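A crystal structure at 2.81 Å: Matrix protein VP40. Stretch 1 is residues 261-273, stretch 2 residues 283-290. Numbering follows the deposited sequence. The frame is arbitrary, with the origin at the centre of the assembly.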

# COMPACT_ATOMS: atom_id res chain seq x y z
N PHE A 261 -9.01 21.35 -3.74
CA PHE A 261 -9.52 22.60 -4.26
C PHE A 261 -8.67 23.09 -5.40
O PHE A 261 -7.49 22.71 -5.52
CB PHE A 261 -9.53 23.62 -3.15
CG PHE A 261 -10.34 23.16 -1.98
CD1 PHE A 261 -9.85 22.19 -1.10
CD2 PHE A 261 -11.62 23.63 -1.80
CE1 PHE A 261 -10.63 21.76 -0.04
CE2 PHE A 261 -12.39 23.20 -0.75
CZ PHE A 261 -11.90 22.27 0.13
N ARG A 262 -9.28 23.92 -6.23
CA ARG A 262 -8.59 24.47 -7.39
C ARG A 262 -8.90 25.96 -7.62
O ARG A 262 -9.92 26.47 -7.16
CB ARG A 262 -8.93 23.62 -8.60
CG ARG A 262 -10.36 23.66 -9.02
CD ARG A 262 -10.46 23.02 -10.39
NE ARG A 262 -11.86 22.70 -10.64
CZ ARG A 262 -12.36 21.53 -11.03
NH1 ARG A 262 -11.59 20.48 -11.28
NH2 ARG A 262 -13.66 21.43 -11.21
N ILE A 263 -8.01 26.65 -8.32
CA ILE A 263 -8.21 28.05 -8.72
C ILE A 263 -7.90 28.22 -10.19
O ILE A 263 -6.76 28.01 -10.64
CB ILE A 263 -7.32 29.03 -7.95
CG1 ILE A 263 -7.52 28.89 -6.46
CG2 ILE A 263 -7.62 30.47 -8.33
CD1 ILE A 263 -6.43 29.56 -5.64
N SER A 264 -8.90 28.62 -10.95
CA SER A 264 -8.64 28.94 -12.33
C SER A 264 -8.11 30.40 -12.37
O SER A 264 -8.59 31.29 -11.63
CB SER A 264 -9.86 28.70 -13.18
OG SER A 264 -10.65 29.85 -13.17
N LEU A 265 -7.06 30.59 -13.17
CA LEU A 265 -6.31 31.84 -13.22
C LEU A 265 -6.54 32.49 -14.56
O LEU A 265 -6.66 31.81 -15.56
CB LEU A 265 -4.82 31.56 -13.03
CG LEU A 265 -4.41 30.93 -11.70
CD1 LEU A 265 -2.98 30.42 -11.71
CD2 LEU A 265 -4.55 31.92 -10.58
N PRO A 266 -6.59 33.83 -14.59
CA PRO A 266 -6.75 34.53 -15.87
C PRO A 266 -5.59 34.25 -16.86
O PRO A 266 -4.42 34.31 -16.48
CB PRO A 266 -6.80 36.01 -15.45
CG PRO A 266 -6.16 36.08 -14.11
CD PRO A 266 -6.41 34.76 -13.46
N ALA A 267 -5.92 33.91 -18.10
CA ALA A 267 -4.93 33.54 -19.09
C ALA A 267 -4.17 34.76 -19.56
O ALA A 267 -3.00 34.67 -19.91
CB ALA A 267 -5.57 32.87 -20.29
N ASP A 268 -4.83 35.91 -19.57
CA ASP A 268 -4.18 37.12 -19.98
C ASP A 268 -3.01 37.50 -19.08
O ASP A 268 -2.18 38.32 -19.47
CB ASP A 268 -5.18 38.29 -20.09
CG ASP A 268 -5.74 38.75 -18.72
OD1 ASP A 268 -5.33 38.22 -17.67
OD2 ASP A 268 -6.59 39.68 -18.72
N MSE A 269 -2.95 36.90 -17.88
CA MSE A 269 -1.87 37.18 -16.92
C MSE A 269 -0.85 36.09 -16.68
O MSE A 269 0.31 36.38 -16.42
CB MSE A 269 -2.55 37.43 -15.61
CG MSE A 269 -1.53 37.89 -14.57
SE MSE A 269 -2.23 38.52 -12.84
CE MSE A 269 -3.17 40.19 -13.30
N PHE A 270 -1.27 34.82 -16.75
CA PHE A 270 -0.44 33.67 -16.39
C PHE A 270 -0.19 32.74 -17.56
O PHE A 270 -1.12 32.37 -18.31
CB PHE A 270 -1.10 32.88 -15.29
CG PHE A 270 -1.22 33.62 -13.99
CD1 PHE A 270 -0.16 33.64 -13.10
CD2 PHE A 270 -2.39 34.25 -13.65
CE1 PHE A 270 -0.27 34.30 -11.90
CE2 PHE A 270 -2.50 34.93 -12.45
CZ PHE A 270 -1.44 34.95 -11.57
N SER A 271 1.08 32.39 -17.73
CA SER A 271 1.53 31.53 -18.81
C SER A 271 1.78 30.14 -18.26
O SER A 271 2.36 29.96 -17.19
CB SER A 271 2.81 32.08 -19.42
OG SER A 271 3.49 31.07 -20.15
N VAL A 272 1.35 29.16 -19.03
CA VAL A 272 1.48 27.76 -18.69
C VAL A 272 2.69 27.15 -19.43
O VAL A 272 2.98 25.98 -19.22
CB VAL A 272 0.17 27.02 -19.05
CG1 VAL A 272 -0.97 27.58 -18.24
CG2 VAL A 272 -0.14 27.14 -20.54
N LYS A 273 3.38 27.95 -20.27
CA LYS A 273 4.63 27.55 -20.94
C LYS A 273 5.57 26.75 -20.02
O LYS A 273 6.04 25.68 -20.41
CB LYS A 273 5.38 28.78 -21.51
N ASN A 283 -3.82 24.99 -22.99
CA ASN A 283 -4.97 25.07 -22.06
C ASN A 283 -4.84 26.05 -20.84
O ASN A 283 -3.76 26.57 -20.52
CB ASN A 283 -5.37 23.66 -21.56
CG ASN A 283 -4.26 23.00 -20.75
OD1 ASN A 283 -3.08 23.27 -20.96
ND2 ASN A 283 -4.65 22.12 -19.83
N SER A 284 -5.96 26.27 -20.17
CA SER A 284 -6.09 27.28 -19.15
C SER A 284 -5.21 27.01 -17.93
O SER A 284 -5.02 25.88 -17.50
CB SER A 284 -7.55 27.38 -18.72
OG SER A 284 -8.42 27.31 -19.84
N PRO A 285 -4.66 28.08 -17.34
CA PRO A 285 -3.86 27.84 -16.17
C PRO A 285 -4.74 27.61 -14.93
O PRO A 285 -5.66 28.38 -14.66
CB PRO A 285 -3.04 29.12 -16.08
CG PRO A 285 -3.89 30.17 -16.71
CD PRO A 285 -4.90 29.52 -17.57
N VAL A 286 -4.48 26.51 -14.21
CA VAL A 286 -5.25 26.17 -13.03
C VAL A 286 -4.35 25.53 -11.98
O VAL A 286 -3.60 24.64 -12.30
CB VAL A 286 -6.38 25.20 -13.38
CG1 VAL A 286 -7.18 24.83 -12.13
CG2 VAL A 286 -7.28 25.77 -14.47
N VAL A 287 -4.47 25.96 -10.72
CA VAL A 287 -3.72 25.32 -9.63
C VAL A 287 -4.60 24.58 -8.66
O VAL A 287 -5.60 25.06 -8.22
CB VAL A 287 -2.93 26.28 -8.78
CG1 VAL A 287 -1.71 26.73 -9.54
CG2 VAL A 287 -3.76 27.47 -8.39
N TYR A 288 -4.17 23.38 -8.33
CA TYR A 288 -4.87 22.58 -7.38
C TYR A 288 -4.14 22.68 -6.07
O TYR A 288 -2.95 22.88 -6.04
CB TYR A 288 -4.91 21.12 -7.86
CG TYR A 288 -5.88 20.95 -8.99
CD1 TYR A 288 -5.52 21.23 -10.28
CD2 TYR A 288 -7.16 20.54 -8.76
CE1 TYR A 288 -6.40 21.08 -11.32
CE2 TYR A 288 -8.06 20.39 -9.79
CZ TYR A 288 -7.67 20.68 -11.07
OH TYR A 288 -8.57 20.50 -12.10
N PHE A 289 -4.87 22.56 -4.99
CA PHE A 289 -4.24 22.53 -3.70
C PHE A 289 -5.11 21.70 -2.76
O PHE A 289 -6.26 21.38 -3.06
CB PHE A 289 -3.99 23.97 -3.18
CG PHE A 289 -5.24 24.73 -2.80
CD1 PHE A 289 -5.95 25.44 -3.76
CD2 PHE A 289 -5.69 24.76 -1.51
CE1 PHE A 289 -7.09 26.16 -3.43
CE2 PHE A 289 -6.82 25.46 -1.17
CZ PHE A 289 -7.52 26.16 -2.13
N GLN A 290 -4.54 21.35 -1.63
CA GLN A 290 -5.21 20.48 -0.69
C GLN A 290 -5.65 21.25 0.52
O GLN A 290 -4.88 22.06 1.06
CB GLN A 290 -4.26 19.41 -0.21
CG GLN A 290 -3.57 18.61 -1.28
CD GLN A 290 -2.97 17.39 -0.66
OE1 GLN A 290 -1.87 17.45 -0.11
NE2 GLN A 290 -3.73 16.28 -0.65

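The two stretches form an antiparallel β-ladder of two neighbouring strands, extended at one end by a loop that wraps around a buried proline. Strands 261-264 and 286-290 run at 158° between their N-to-C directions and their axes approach to 4.6 Å, and the contact as a whole buries 772 Å², both sides summed.

The backbone pairing alternates in the manner expected of antiparallel strands. Phe 261 and Phe 289 form a hydrogen-bonded pair in which Phe 261 N donates to Phe 289 O at 2.8 Å and Phe 289 N donates to Phe 261 O at 2.7 Å. Two residues on, the same pair of hydrogen bonds recurs: Ile 263 N reaches Val 287 O at 2.9 Å, and Val 287 N reaches Ile 263 O at 3.1 Å. Between them lies the non-hydrogen-bonded pair Arg 262 and Tyr 288, whose CA atoms come within 4.2 Å of each other, against 5.3 Å between the CA atoms of Ile 263 and Val 287. Here the α-carbons turn inward, so that the CA-H groups of Tyr 288 and Arg 262 meet carbonyl oxygens, with Tyr 288 CA 3.2 Å from Phe 261 O and Arg 262 CA 3.2 Å from Val 287 O. Beyond the last strand pair, Ser 264 with Val 286, one more hydrogen bond, Leu 265 N to Pro 285 O at 3.0 Å, carries the pairing into the loops.

Side chains sort by sheet face. Phe 261, Ile 263, Val 287 and Phe 289 share one face, where the contacts are apolar. Phe 261 CB sits over the face of the Phe 289 ring, 3.7 Å from its centroid, a CH-π contact. The two phenyl rings are inclined by only 26° but are slid apart, with centroids separated by 5.7 Å, so they barely overlap. Ile 263 adds to this layer, placing CB 3.9 Å from Val 287 CG2 and CG1 4.1 Å from Phe 289 CE1.

The other face carries Arg 262, Ser 264, Val 286 and Tyr 288. Arg 262 engages Tyr 288 in two ways: its CB lies over the tyrosine ring, 3.8 Å from the centroid, while its extended chain brings NH1 to Tyr 288 OH in a hydrogen bond of 3.1 Å. The aliphatic base of the arginine thus lies against one face of the ring, and its charged end meets the polar tip of the same residue.

Past the strands, Pro 285 becomes the focus, with 122 Å² covered by the other stretch. The loop that leaves the first strand turns back on itself, with Met 269 N and Phe 270 N both hydrogen-bonded to Pro 266 O, and brings several residues around the proline ring. Leu 265 CB and Phe 270 CB lie 4.0 and 4.1 Å from Pro 285 CG, and Val 272 CG1 packs more tightly, 3.4 Å from Pro 285 CB. Lacking an amide hydrogen, the proline contributes its carbonyl to the ladder and its hydrocarbon ring to this apolar pocket.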